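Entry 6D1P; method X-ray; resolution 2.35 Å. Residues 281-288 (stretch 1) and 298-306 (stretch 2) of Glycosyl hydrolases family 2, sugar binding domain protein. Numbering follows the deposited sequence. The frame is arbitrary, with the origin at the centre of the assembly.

Stretch 1, residues 281-288: PALYTCVA
Stretch 2 298-306: RTTQHFGFR

Residues of 281-288 and 298-306 pair as neighbouring antiparallel strands, with bridges from Y284-F303 to A288-T299. The N-to-C directions of the strand axes are 156° apart, and the axes come within 4.5 Å. The backbone is extended, with phi mostly between -90° and -140° and psi between 119° and 165°. F303 is stretched further, at -161/-179. In register, CA-CA is 5.3 Å for Y284-F303, 5.0 Å for C286-Q301 and 5.4 Å for A288-T299, the hydrogen-bonded pairs. It is 4.5 Å for T285-H302 and for V287-T300.

Each hydrogen-bonded pair makes two backbone bonds. Y284 N donates to F303 O (2.9 Å), and F303 N to Y284 O (3.0 Å). C286 N to Q301 O and Q301 N to C286 O are both 2.7 Å. A288 N to T299 O and T299 N to A288 O are both 3.0 Å. CA-H...O contacts fill the gaps between them, such as H302 CA to Y284 O and T285 CA to Q301 O, each 3.2 Å.

Y284, C286, A288, T299, Q301 and F303 share one face of the sheet. In F303, chi1 p (58°) brings the ring toward stretch 1, and chi2 -86° sets its tilt, with a face to Y284 CB. Y284 CB lies 3.4 Å from F303 CZ. The backbone places C286 CB at the ring edge, 3.7 Å from F303 CE1; chi1 t (171°) points C286 SG away from the ring, 5.1 Å from F303 CE1. This small side chain fits beside the phenyl group.

Y284 has chi1 m (-76°) and chi2 69°. Its ring is slid off that of F303, with planes at 25° and centroids 5.9 Å apart, so the two barely overlap. Instead, F305 (chi1 m, chi2 93°) turns its edge to the tyrosine face. F305 CD1 lies 3.4 Å from Y284 CE1, and the planes meet at 78°. The three aromatic residues are buried; Y284 OH is hydrogen-bonded elsewhere in the structure.

T299 chi1 t sets CG2 3.7 Å from A288 CB and leaves OG1 to accept from Q301 NE2 (3.3 Å). Q301 is m at chi1 and chi2, with chi3 -37°, and its end leads away from stretch 1.

T285, V287, T300 and H302 lie on the other face, which is more open. T285 and T300 are both m, at -83° and -55°, and their CG2 atoms meet at 3.6 Å. T285 OG1 lies over the face of the H302 ring, 3.5 Å from H302 CD2; H302 has chi1 m and chi2 76°. V287 is t, with CG1 3.6 Å from R298 CG. R298 chi1 and chi2 are t, extending the chain so that CG and CD lie beside V287 CG1; chi3 is -19° and chi4 -85°.

Beyond Y284, L283 (m, t) brings CD1 to 4.2 Å from H302 CD2. G304 has no side chain; an ideal CB there would lie 3.9 Å from A282 O. One water bridges the stretches, donating to A282 O (2.4 Å) and accepting from F305 N (3.0 Å). The contact buries 705 Å², both sides summed.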

# COMPACT_ATOMS: atom_id res chain seq x y z
N PRO A 281 17.31 38.31 20.71
CA PRO A 281 18.01 37.62 19.60
C PRO A 281 18.56 38.58 18.55
O PRO A 281 18.20 38.53 17.36
CB PRO A 281 16.91 36.70 19.05
CG PRO A 281 15.63 37.42 19.34
CD PRO A 281 15.85 38.15 20.65
N ALA A 282 19.46 39.46 18.98
CA ALA A 282 20.12 40.35 18.04
C ALA A 282 20.95 39.56 17.04
O ALA A 282 21.84 38.80 17.42
CB ALA A 282 21.00 41.35 18.79
N LEU A 283 20.66 39.76 15.76
CA LEU A 283 21.35 39.07 14.68
C LEU A 283 22.09 40.08 13.82
O LEU A 283 21.52 41.10 13.43
CB LEU A 283 20.36 38.29 13.81
CG LEU A 283 19.73 37.03 14.39
CD1 LEU A 283 18.60 36.52 13.48
CD2 LEU A 283 20.80 35.98 14.57
N TYR A 284 23.36 39.79 13.56
CA TYR A 284 24.15 40.51 12.57
C TYR A 284 23.98 39.86 11.21
O TYR A 284 23.51 38.72 11.09
CB TYR A 284 25.62 40.53 12.96
CG TYR A 284 25.99 41.49 14.07
CD1 TYR A 284 25.57 41.25 15.38
CD2 TYR A 284 26.77 42.61 13.83
CE1 TYR A 284 25.90 42.10 16.40
CE2 TYR A 284 27.11 43.49 14.85
CZ TYR A 284 26.67 43.23 16.13
OH TYR A 284 26.99 44.08 17.17
N THR A 285 24.39 40.58 10.17
CA THR A 285 24.30 40.09 8.81
C THR A 285 25.64 40.23 8.12
O THR A 285 26.36 41.20 8.34
CB THR A 285 23.22 40.83 8.02
OG1 THR A 285 21.94 40.23 8.30
CG2 THR A 285 23.47 40.75 6.52
N CYS A 286 25.99 39.23 7.31
CA CYS A 286 27.16 39.27 6.45
C CYS A 286 26.70 39.06 5.01
O CYS A 286 26.01 38.08 4.72
CB CYS A 286 28.17 38.21 6.86
SG CYS A 286 29.55 38.01 5.71
N VAL A 287 27.06 39.99 4.13
CA VAL A 287 26.69 39.92 2.73
C VAL A 287 27.96 39.77 1.91
O VAL A 287 28.84 40.63 1.95
CB VAL A 287 25.90 41.17 2.27
CG1 VAL A 287 25.48 41.02 0.83
CG2 VAL A 287 24.68 41.40 3.15
N ALA A 288 28.05 38.67 1.18
CA ALA A 288 29.10 38.45 0.20
C ALA A 288 28.54 38.71 -1.19
O ALA A 288 27.36 38.48 -1.46
CB ALA A 288 29.67 37.03 0.28
N ARG A 298 24.91 37.34 -5.00
CA ARG A 298 24.89 37.77 -3.62
C ARG A 298 24.45 36.62 -2.73
O ARG A 298 23.62 35.80 -3.12
CB ARG A 298 23.94 38.95 -3.41
CG ARG A 298 23.94 39.49 -1.98
CD ARG A 298 22.89 40.57 -1.78
NE ARG A 298 22.47 41.13 -3.06
CZ ARG A 298 23.10 42.12 -3.68
NH1 ARG A 298 24.19 42.67 -3.14
NH2 ARG A 298 22.64 42.56 -4.85
N THR A 299 25.03 36.57 -1.54
CA THR A 299 24.52 35.70 -0.49
C THR A 299 24.55 36.45 0.82
O THR A 299 25.55 37.10 1.16
CB THR A 299 25.33 34.39 -0.40
OG1 THR A 299 24.82 33.61 0.69
CG2 THR A 299 26.80 34.68 -0.16
N THR A 300 23.45 36.36 1.56
CA THR A 300 23.29 37.03 2.83
C THR A 300 23.25 35.99 3.94
O THR A 300 22.54 34.98 3.82
CB THR A 300 22.01 37.86 2.83
OG1 THR A 300 22.04 38.75 1.71
CG2 THR A 300 21.88 38.64 4.11
N GLN A 301 24.00 36.23 5.01
CA GLN A 301 24.12 35.29 6.11
C GLN A 301 23.89 36.01 7.43
O GLN A 301 24.46 37.08 7.66
CB GLN A 301 25.51 34.65 6.12
CG GLN A 301 25.87 33.96 4.84
CD GLN A 301 25.30 32.57 4.78
OE1 GLN A 301 25.25 31.88 5.81
NE2 GLN A 301 24.86 32.16 3.60
N HIS A 302 23.08 35.42 8.30
CA HIS A 302 22.97 35.92 9.66
C HIS A 302 23.94 35.20 10.59
O HIS A 302 24.39 34.08 10.31
CB HIS A 302 21.55 35.78 10.19
CG HIS A 302 20.53 36.50 9.37
ND1 HIS A 302 20.09 36.04 8.15
CD2 HIS A 302 19.87 37.66 9.60
CE1 HIS A 302 19.19 36.88 7.66
NE2 HIS A 302 19.05 37.87 8.52
N PHE A 303 24.27 35.86 11.69
CA PHE A 303 25.06 35.25 12.75
C PHE A 303 24.83 36.07 14.02
O PHE A 303 24.07 37.03 14.03
CB PHE A 303 26.54 35.18 12.37
CG PHE A 303 27.15 36.51 12.05
CD1 PHE A 303 27.06 37.04 10.77
CD2 PHE A 303 27.82 37.22 13.03
CE1 PHE A 303 27.62 38.25 10.47
CE2 PHE A 303 28.39 38.45 12.74
CZ PHE A 303 28.30 38.97 11.46
N GLY A 304 25.51 35.67 15.09
CA GLY A 304 25.26 36.26 16.39
C GLY A 304 26.47 36.19 17.29
O GLY A 304 27.28 35.26 17.22
N PHE A 305 26.60 37.19 18.15
CA PHE A 305 27.63 37.23 19.17
C PHE A 305 27.04 36.69 20.47
O PHE A 305 26.09 37.26 21.00
CB PHE A 305 28.17 38.66 19.35
CG PHE A 305 28.98 39.16 18.17
CD1 PHE A 305 28.37 39.88 17.15
CD2 PHE A 305 30.33 38.89 18.07
CE1 PHE A 305 29.10 40.32 16.07
CE2 PHE A 305 31.07 39.34 16.99
CZ PHE A 305 30.45 40.06 15.99
N ARG A 306 27.58 35.60 20.96
CA ARG A 306 27.12 35.07 22.24
C ARG A 306 28.24 34.25 22.85
O ARG A 306 29.13 33.75 22.15
CB ARG A 306 25.85 34.24 22.08
CG ARG A 306 25.90 33.28 20.90
CD ARG A 306 25.48 31.91 21.32
NE ARG A 306 25.69 30.91 20.28
CZ ARG A 306 26.88 30.43 19.93
NH1 ARG A 306 27.99 30.88 20.50
NH2 ARG A 306 26.97 29.49 19.00
O HOH W 1 24.24 39.05 17.66